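Local coordinates for helicase-like protein (Bacteroides thetaiotaomicron, PDB 2FG1) that is of unknown function but, as a macrodomain, probably hydrolyses ADP-ribosyl modifications, releasing ADP-ribose from modified thymidine in DNA, at residues A[95-103]-A[126-134]. Numbering follows the deposited sequence. Where two conformers were deposited one is given.
Sequences LPPIRYDAV and IGCGLAGGK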
loop_
_atom_site.group_PDB
_atom_site.type_symbol
_atom_site.label_atom_id
_atom_site.label_comp_id
_atom_site.label_asym_id
_atom_site.label_seq_id
_atom_site.Cartn_x
_atom_site.Cartn_y
_atom_site.Cartn_z
ATOM N N LEU A 95 19.392 1.496 10.173
ATOM C CA LEU A 95 18.007 1.944 10.092
ATOM C C LEU A 95 17.270 1.170 8.997
ATOM O O LEU A 95 17.690 1.188 7.844
ATOM C CB LEU A 95 17.942 3.449 9.830
ATOM C CG LEU A 95 16.564 4.113 9.867
ATOM C CD1 LEU A 95 16.000 4.160 11.289
ATOM C CD2 LEU A 95 16.648 5.508 9.261
ATOM N N PRO A 96 16.170 0.481 9.359
ATOM C CA PRO A 96 15.385 -0.281 8.378
ATOM C C PRO A 96 14.775 0.615 7.279
ATOM O O PRO A 96 14.613 1.822 7.501
ATOM C CB PRO A 96 14.288 -0.933 9.233
ATOM C CG PRO A 96 14.784 -0.866 10.636
ATOM C CD PRO A 96 15.615 0.367 10.720
ATOM N N PRO A 97 14.464 0.045 6.095
ATOM C CA PRO A 97 13.916 0.833 4.975
ATOM C C PRO A 97 12.613 1.603 5.245
ATOM O O PRO A 97 12.408 2.659 4.646
ATOM C CB PRO A 97 13.664 -0.217 3.881
ATOM C CG PRO A 97 14.594 -1.329 4.206
ATOM C CD PRO A 97 14.668 -1.367 5.710
ATOM N N ILE A 98 11.742 1.085 6.109
ATOM C CA ILE A 98 10.424 1.700 6.316
ATOM C C ILE A 98 10.558 3.189 6.667
ATOM O O ILE A 98 11.431 3.588 7.433
ATOM C CB ILE A 98 9.598 0.936 7.406
ATOM C CG1 ILE A 98 8.117 1.327 7.362
ATOM C CG2 ILE A 98 10.142 1.172 8.803
ATOM C CD1 ILE A 98 7.406 0.933 6.088
ATOM N N ARG A 99 9.697 4.007 6.077
ATOM C CA ARG A 99 9.626 5.426 6.425
ATOM C C ARG A 99 8.187 5.749 6.791
ATOM O O ARG A 99 7.319 5.860 5.920
ATOM C CB ARG A 99 10.110 6.298 5.264
ATOM C CG ARG A 99 11.605 6.158 4.954
ATOM C CD ARG A 99 12.464 6.681 6.100
ATOM N NE ARG A 99 13.895 6.647 5.798
ATOM C CZ ARG A 99 14.695 5.597 6.005
ATOM N NH1 ARG A 99 14.209 4.462 6.498
ATOM N NH2 ARG A 99 15.984 5.674 5.699
ATOM N N TYR A 100 7.915 5.852 8.085
ATOM C CA TYR A 100 6.536 6.023 8.570
ATOM C C TYR A 100 5.907 7.313 8.078
ATOM O O TYR A 100 4.728 7.336 7.743
ATOM C CB TYR A 100 6.467 5.955 10.095
ATOM C CG TYR A 100 6.815 4.608 10.682
ATOM C CD1 TYR A 100 5.911 3.549 10.625
ATOM C CD2 TYR A 100 8.040 4.398 11.309
ATOM C CE1 TYR A 100 6.220 2.305 11.178
ATOM C CE2 TYR A 100 8.363 3.159 11.865
ATOM C CZ TYR A 100 7.452 2.119 11.788
ATOM O OH TYR A 100 7.771 0.901 12.337
ATOM N N ASP A 101 6.689 8.384 8.034
ATOM C CA ASP A 101 6.177 9.659 7.516
ATOM C C ASP A 101 5.802 9.571 6.035
ATOM O O ASP A 101 4.769 10.110 5.602
ATOM C CB ASP A 101 7.130 10.833 7.806
ATOM C CG ASP A 101 8.553 10.632 7.263
ATOM O OD1 ASP A 101 8.990 9.504 6.934
ATOM O OD2 ASP A 101 9.286 11.649 7.201
ATOM N N ALA A 102 6.619 8.862 5.266
ATOM C CA ALA A 102 6.306 8.625 3.864
ATOM C C ALA A 102 5.024 7.816 3.711
ATOM O O ALA A 102 4.161 8.158 2.898
ATOM C CB ALA A 102 7.469 7.925 3.162
ATOM N N VAL A 103 4.874 6.745 4.490
ATOM C CA VAL A 103 3.660 5.942 4.419
ATOM C C VAL A 103 2.448 6.797 4.767
ATOM O O VAL A 103 1.425 6.692 4.113
ATOM C CB VAL A 103 3.721 4.675 5.310
ATOM C CG1 VAL A 103 2.419 3.887 5.207
ATOM C CG2 VAL A 103 4.900 3.797 4.892
ATOM N N ILE A 126 1.153 -4.254 5.848
ATOM C CA ILE A 126 2.126 -3.399 5.159
ATOM C C ILE A 126 3.273 -2.983 6.088
ATOM O O ILE A 126 3.064 -2.596 7.241
ATOM C CB ILE A 126 1.469 -2.164 4.480
ATOM C CG1 ILE A 126 0.783 -1.253 5.515
ATOM C CG2 ILE A 126 0.481 -2.599 3.370
ATOM C CD1 ILE A 126 0.314 0.082 4.940
ATOM N N GLY A 127 4.489 -3.098 5.577
ATOM C CA GLY A 127 5.710 -2.765 6.333
ATOM C C GLY A 127 6.320 -3.863 7.192
ATOM O O GLY A 127 7.480 -3.750 7.602
ATOM N N CYS A 128 5.557 -4.915 7.486
ATOM C CA CYS A 128 6.062 -6.028 8.297
ATOM C C CYS A 128 6.993 -6.919 7.499
ATOM O O CYS A 128 6.745 -7.204 6.326
ATOM C CB CYS A 128 4.924 -6.883 8.852
ATOM S SG CYS A 128 3.894 -6.051 10.053
ATOM N N GLY A 129 8.042 -7.385 8.163
ATOM C CA GLY A 129 9.061 -8.211 7.526
ATOM C C GLY A 129 10.302 -7.404 7.243
ATOM O O GLY A 129 10.792 -6.683 8.114
ATOM N N LEU A 130 10.792 -7.508 6.011
ATOM C CA LEU A 130 12.092 -6.944 5.665
ATOM C C LEU A 130 12.158 -5.414 5.693
ATOM O O LEU A 130 13.216 -4.852 5.963
ATOM C CB LEU A 130 12.604 -7.515 4.334
ATOM C CG LEU A 130 13.185 -8.938 4.416
ATOM C CD1 LEU A 130 13.607 -9.436 3.037
ATOM C CD2 LEU A 130 14.361 -9.022 5.399
ATOM N N ALA A 131 11.029 -4.746 5.455
ATOM C CA ALA A 131 10.981 -3.281 5.566
ATOM C C ALA A 131 11.203 -2.792 7.000
ATOM O O ALA A 131 11.625 -1.655 7.207
ATOM C CB ALA A 131 9.672 -2.732 5.008
ATOM N N GLY A 132 10.936 -3.654 7.982
ATOM C CA GLY A 132 11.224 -3.353 9.387
ATOM C C GLY A 132 10.158 -2.554 10.115
ATOM O O GLY A 132 10.418 -1.994 11.180
ATOM N N GLY A 133 8.956 -2.504 9.554
ATOM C CA GLY A 133 7.849 -1.806 10.202
ATOM C C GLY A 133 7.309 -2.502 11.441
ATOM O O GLY A 133 7.290 -3.742 11.524
ATOM N N LYS A 134 6.860 -1.701 12.404
ATOM C CA LYS A 134 6.250 -2.212 13.629
ATOM C C LYS A 134 4.749 -2.005 13.573
ATOM O O LYS A 134 4.271 -0.863 13.547
ATOM C CB LYS A 134 6.854 -1.531 14.862
ATOM C CG LYS A 134 7.921 -2.358 15.570
ATOM C CD LYS A 134 8.904 -2.976 14.590
ATOM C CE LYS A 134 9.150 -4.432 14.919
ATOM N NZ LYS A 134 9.557 -5.196 13.708
HETATM O O HOH W 1 10.376 0.243 12.593
#
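A contact of a loop and the first turn of helix 100-117 (95-103) with the glycine-rich loop 126-134, made by backbone hydrogen bonding and a tyrosine hydroxyl, lies beside the start of helix 135-147 in this macrodomain. Two direct hydrogen bonds span it. Ile-98 N donates to Ala-131 O at 3.0 Å, the donor tilted 16° from the carbonyl plane. Carbon also packs close to this oxygen: Ile-98 CB lies 3.3 Å from Ala-131 O, with Pro-96 CB and Pro-97 CD at 3.4 Å. The second bond runs from Lys-134 N to Tyr-100 OH, 2.8 Å, and reaches the phenol at its edge, in the ring plane. With CG anti to the carbonyl carbon (chi1 -66°), the Tyr-100 ring extends across to Lys-134, at the N-cap position of helix 135-147. A water 2.7 Å from Tyr-100 OH donates to Gly-132 O, adding an indirect link. Ile-98 adds the apolar part: CG1, anti to the backbone N, carries CD1 to 4.1 Å from Gly-127 CA, while Met-138 and Ile-27 also touch this side chain. Glycine is needed at Gly-132, where phi is positive and a CB would clash with Pro-96 CB. The loop is also tied to itself, since Gly-133 N donates to Gly-127 O, and a type I turn runs from Gly-129 to Gly-132. Within 95-103, Arg-99 NH1 bridges Pro-96 O, in that carbonyl's plane, and Ile-98 O. A phenylalanine in place of Tyr-100 would probably leave Lys-134 N without its acceptor and break the water link to Gly-132 O. Such glycine-rich loops line the ADP-ribose pocket in related macrodomains; here, the evidence implies a loop fixed mainly through its main chain, with small residues allowing the close approach.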